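Local coordinates for inactive PncC family protein (Escherichia coli O157:H7, PDB 5KOL), which belongs to the CinA family but probably lacks the nicotinamide-nucleotide amidohydrolase activity associated with PncC proteins, its own function remaining unknown, at residues Y87-E92 and A113-G118. Numbering follows the deposited sequence.
Sequences YSAVSE and AITGYG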
ATOM      1  N   TYR A  87     -15.940  18.336   4.713  1.00 41.72           N
ATOM      2  CA  TYR A  87     -14.822  18.843   3.935  1.00 30.52           C
ATOM      3  C   TYR A  87     -14.436  18.019   2.721  1.00 37.06           C
ATOM      4  O   TYR A  87     -13.563  18.468   1.971  1.00 38.23           O
ATOM      5  CB  TYR A  87     -13.584  18.971   4.829  1.00 29.85           C
ATOM      6  CG  TYR A  87     -13.806  19.875   6.006  1.00 39.73           C
ATOM      7  CD1 TYR A  87     -14.105  21.222   5.822  1.00 40.41           C
ATOM      8  CD2 TYR A  87     -13.726  19.378   7.306  1.00 38.75           C
ATOM      9  CE1 TYR A  87     -14.315  22.055   6.904  1.00 41.78           C
ATOM     10  CE2 TYR A  87     -13.938  20.194   8.386  1.00 45.97           C
ATOM     11  CZ  TYR A  87     -14.229  21.530   8.182  1.00 47.88           C
ATOM     12  OH  TYR A  87     -14.432  22.332   9.272  1.00 56.42           O
ATOM     13  N   SER A  88     -15.044  16.846   2.509  1.00 35.20           N
ATOM     14  CA  SER A  88     -14.647  15.873   1.485  1.00 36.95           C
ATOM     15  C   SER A  88     -13.359  15.155   1.877  1.00 29.20           C
ATOM     16  O   SER A  88     -12.643  15.603   2.783  1.00 31.18           O
ATOM     17  CB  SER A  88     -14.479  16.526   0.110  1.00 37.76           C
ATOM     18  OG  SER A  88     -13.130  16.957  -0.070  1.00 34.73           O
ATOM     19  N   ALA A  89     -13.071  14.026   1.213  1.00 29.29           N
ATOM     20  CA  ALA A  89     -11.853  13.262   1.483  1.00 32.01           C
ATOM     21  C   ALA A  89     -10.590  13.977   1.027  1.00 27.82           C
ATOM     22  O   ALA A  89      -9.502  13.670   1.530  1.00 30.87           O
ATOM     23  CB  ALA A  89     -11.912  11.890   0.790  1.00 28.76           C
ATOM     24  N   VAL A  90     -10.696  14.877   0.055  1.00 30.46           N
ATOM     25  CA  VAL A  90      -9.554  15.669  -0.406  1.00 27.60           C
ATOM     26  C   VAL A  90      -9.652  16.983   0.356  1.00 29.06           C
ATOM     27  O   VAL A  90     -10.305  17.928  -0.082  1.00 30.97           O
ATOM     28  CB  VAL A  90      -9.572  15.871  -1.921  1.00 33.62           C
ATOM     29  CG1 VAL A  90      -8.466  16.846  -2.353  1.00 23.77           C
ATOM     30  CG2 VAL A  90      -9.439  14.520  -2.649  1.00 31.25           C
ATOM     31  N   SER A  91      -9.017  17.043   1.526  1.00 26.28           N
ATOM     32  CA  SER A  91      -9.150  18.222   2.374  1.00 28.94           C
ATOM     33  C   SER A  91      -8.007  18.244   3.367  1.00 23.82           C
ATOM     34  O   SER A  91      -7.455  17.200   3.724  1.00 27.65           O
ATOM     35  CB  SER A  91     -10.474  18.228   3.143  1.00 33.41           C
ATOM     36  OG  SER A  91     -10.434  17.209   4.130  1.00 26.83           O
ATOM     37  N   GLU A  92      -7.700  19.449   3.848  1.00 27.52           N
ATOM     38  CA  GLU A  92      -6.677  19.604   4.874  1.00 26.68           C
ATOM     39  C   GLU A  92      -7.003  18.780   6.117  1.00 26.20           C
ATOM     40  O   GLU A  92      -6.123  18.132   6.695  1.00 27.26           O
ATOM     41  CB  GLU A  92      -6.521  21.086   5.227  1.00 26.03           C
ATOM     42  CG  GLU A  92      -5.575  21.340   6.375  1.00 30.09           C
ATOM     43  CD  GLU A  92      -5.386  22.817   6.669  1.00 40.38           C
ATOM     44  OE1 GLU A  92      -4.536  23.138   7.527  1.00 43.90           O
ATOM     45  OE2 GLU A  92      -6.079  23.645   6.045  1.00 36.61           O
ATOM     46  N   ALA A 113       0.792  11.537   4.907  1.00 21.15           N
ATOM     47  CA  ALA A 113      -0.532  11.267   4.352  1.00 28.42           C
ATOM     48  C   ALA A 113      -0.713  11.976   3.008  1.00 27.31           C
ATOM     49  O   ALA A 113      -0.247  13.104   2.822  1.00 24.50           O
ATOM     50  CB  ALA A 113      -1.627  11.688   5.349  1.00 26.68           C
ATOM     51  N   ILE A 114      -1.362  11.303   2.057  1.00 19.71           N
ATOM     52  CA  ILE A 114      -1.625  11.873   0.730  1.00 21.56           C
ATOM     53  C   ILE A 114      -3.073  11.608   0.360  1.00 23.79           C
ATOM     54  O   ILE A 114      -3.512  10.453   0.341  1.00 23.75           O
ATOM     55  CB  ILE A 114      -0.719  11.297  -0.376  1.00 22.14           C
ATOM     56  CG1 ILE A 114       0.760  11.405  -0.033  1.00 23.72           C
ATOM     57  CG2 ILE A 114      -0.992  12.026  -1.719  1.00 21.72           C
ATOM     58  CD1 ILE A 114       1.696  10.846  -1.145  1.00 21.23           C
ATOM     59  N   THR A 115      -3.811  12.665   0.031  1.00 21.53           N
ATOM     60  CA  THR A 115      -5.160  12.499  -0.504  1.00 24.85           C
ATOM     61  C   THR A 115      -5.387  13.596  -1.535  1.00 29.11           C
ATOM     62  O   THR A 115      -5.140  14.771  -1.246  1.00 30.14           O
ATOM     63  CB  THR A 115      -6.231  12.549   0.609  1.00 30.71           C
ATOM     64  OG1 THR A 115      -7.548  12.451   0.033  1.00 24.07           O
ATOM     65  CG2 THR A 115      -6.112  13.829   1.471  1.00 24.09           C
ATOM     66  N   GLY A 116      -5.824  13.218  -2.739  1.00 27.39           N
ATOM     67  CA  GLY A 116      -5.970  14.195  -3.808  1.00 23.97           C
ATOM     68  C   GLY A 116      -6.800  13.698  -4.976  1.00 29.82           C
ATOM     69  O   GLY A 116      -7.357  12.596  -4.955  1.00 31.66           O
ATOM     70  N   TYR A 117      -6.879  14.556  -6.011  1.00 28.25           N
ATOM     71  CA  TYR A 117      -7.512  14.254  -7.294  1.00 33.90           C
ATOM     72  C   TYR A 117      -6.428  14.112  -8.363  1.00 37.08           C
ATOM     73  O   TYR A 117      -5.907  15.107  -8.870  1.00 34.96           O
ATOM     74  CB  TYR A 117      -8.501  15.345  -7.680  1.00 34.91           C
ATOM     75  CG  TYR A 117      -9.675  15.466  -6.734  1.00 38.88           C
ATOM     76  CD1 TYR A 117     -10.685  14.504  -6.714  1.00 40.79           C
ATOM     77  CD2 TYR A 117      -9.786  16.553  -5.872  1.00 42.77           C
ATOM     78  CE1 TYR A 117     -11.769  14.623  -5.853  1.00 41.88           C
ATOM     79  CE2 TYR A 117     -10.869  16.677  -5.007  1.00 44.27           C
ATOM     80  CZ  TYR A 117     -11.848  15.708  -4.998  1.00 42.73           C
ATOM     81  OH  TYR A 117     -12.915  15.841  -4.135  1.00 49.29           O
ATOM     82  N   GLY A 118      -6.104  12.869  -8.718  1.00 35.70           N
ATOM     83  CA  GLY A 118      -5.137  12.644  -9.783  1.00 38.65           C
ATOM     84  C   GLY A 118      -5.590  13.208 -11.113  1.00 41.66           C
ATOM     85  O   GLY A 118      -4.769  13.666 -11.913  1.00 34.58           O
TER
HETATM   86  O   HOH W   1     -13.157  17.819  -2.659  1.00 37.59           O
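The hydroxyl of Ser88, which reaches Tyr117 through a water, illustrates how one polar atom can tie the short loop between two helices together and join it to a strand end. Ser88 OG donates to Tyr87 O at 2.6 Å, in the carbonyl plane and on a lone pair, and accepts a hydrogen bond from the water at 2.7 Å. A weak bond from Val90 N adds a third grip. The water also hydrogen-bonds to Tyr117 OH, lying in the plane of the ring at its edge, and thus spans two hydroxyls too far apart to bond directly.

Next to this bridge the contact turns apolar. With CG anti to its carbonyl carbon (chi1 -64°), Tyr117 swings its ring back over the loop, where Val90 meets it. Val90 CG2 sits over one face, 3.6 Å from the centroid of the Tyr117 ring and 18° off its normal, a CH-pi contact. The valine's other branch lies beyond the rim, above the CD2-CE2 side, with CG1 3.6 Å from Tyr117 CE2. Trp133, on the adjacent strand, also touches Val90.

A second polar link lies deeper. Thr115 OG1, anti to its own backbone N (chi1 177°), donates to Ala89 O at 2.7 Å from above the carbonyl plane rather than along a lone pair. This buried hydroxyl therefore holds the loop directly against the strand.

Ser91 completes the arrangement: its OG donates to Ser88 O at 3.0 Å and accepts from Val94 N. It is thus the N-cap of helix 92-106, whose Ala95 packs on Thr115. The whole is the short connection between helices 81-87 and 92-106, seated on the C-terminal end of strand 110-116, within the mixed-sheet alpha/beta fold of this CinA-family domain.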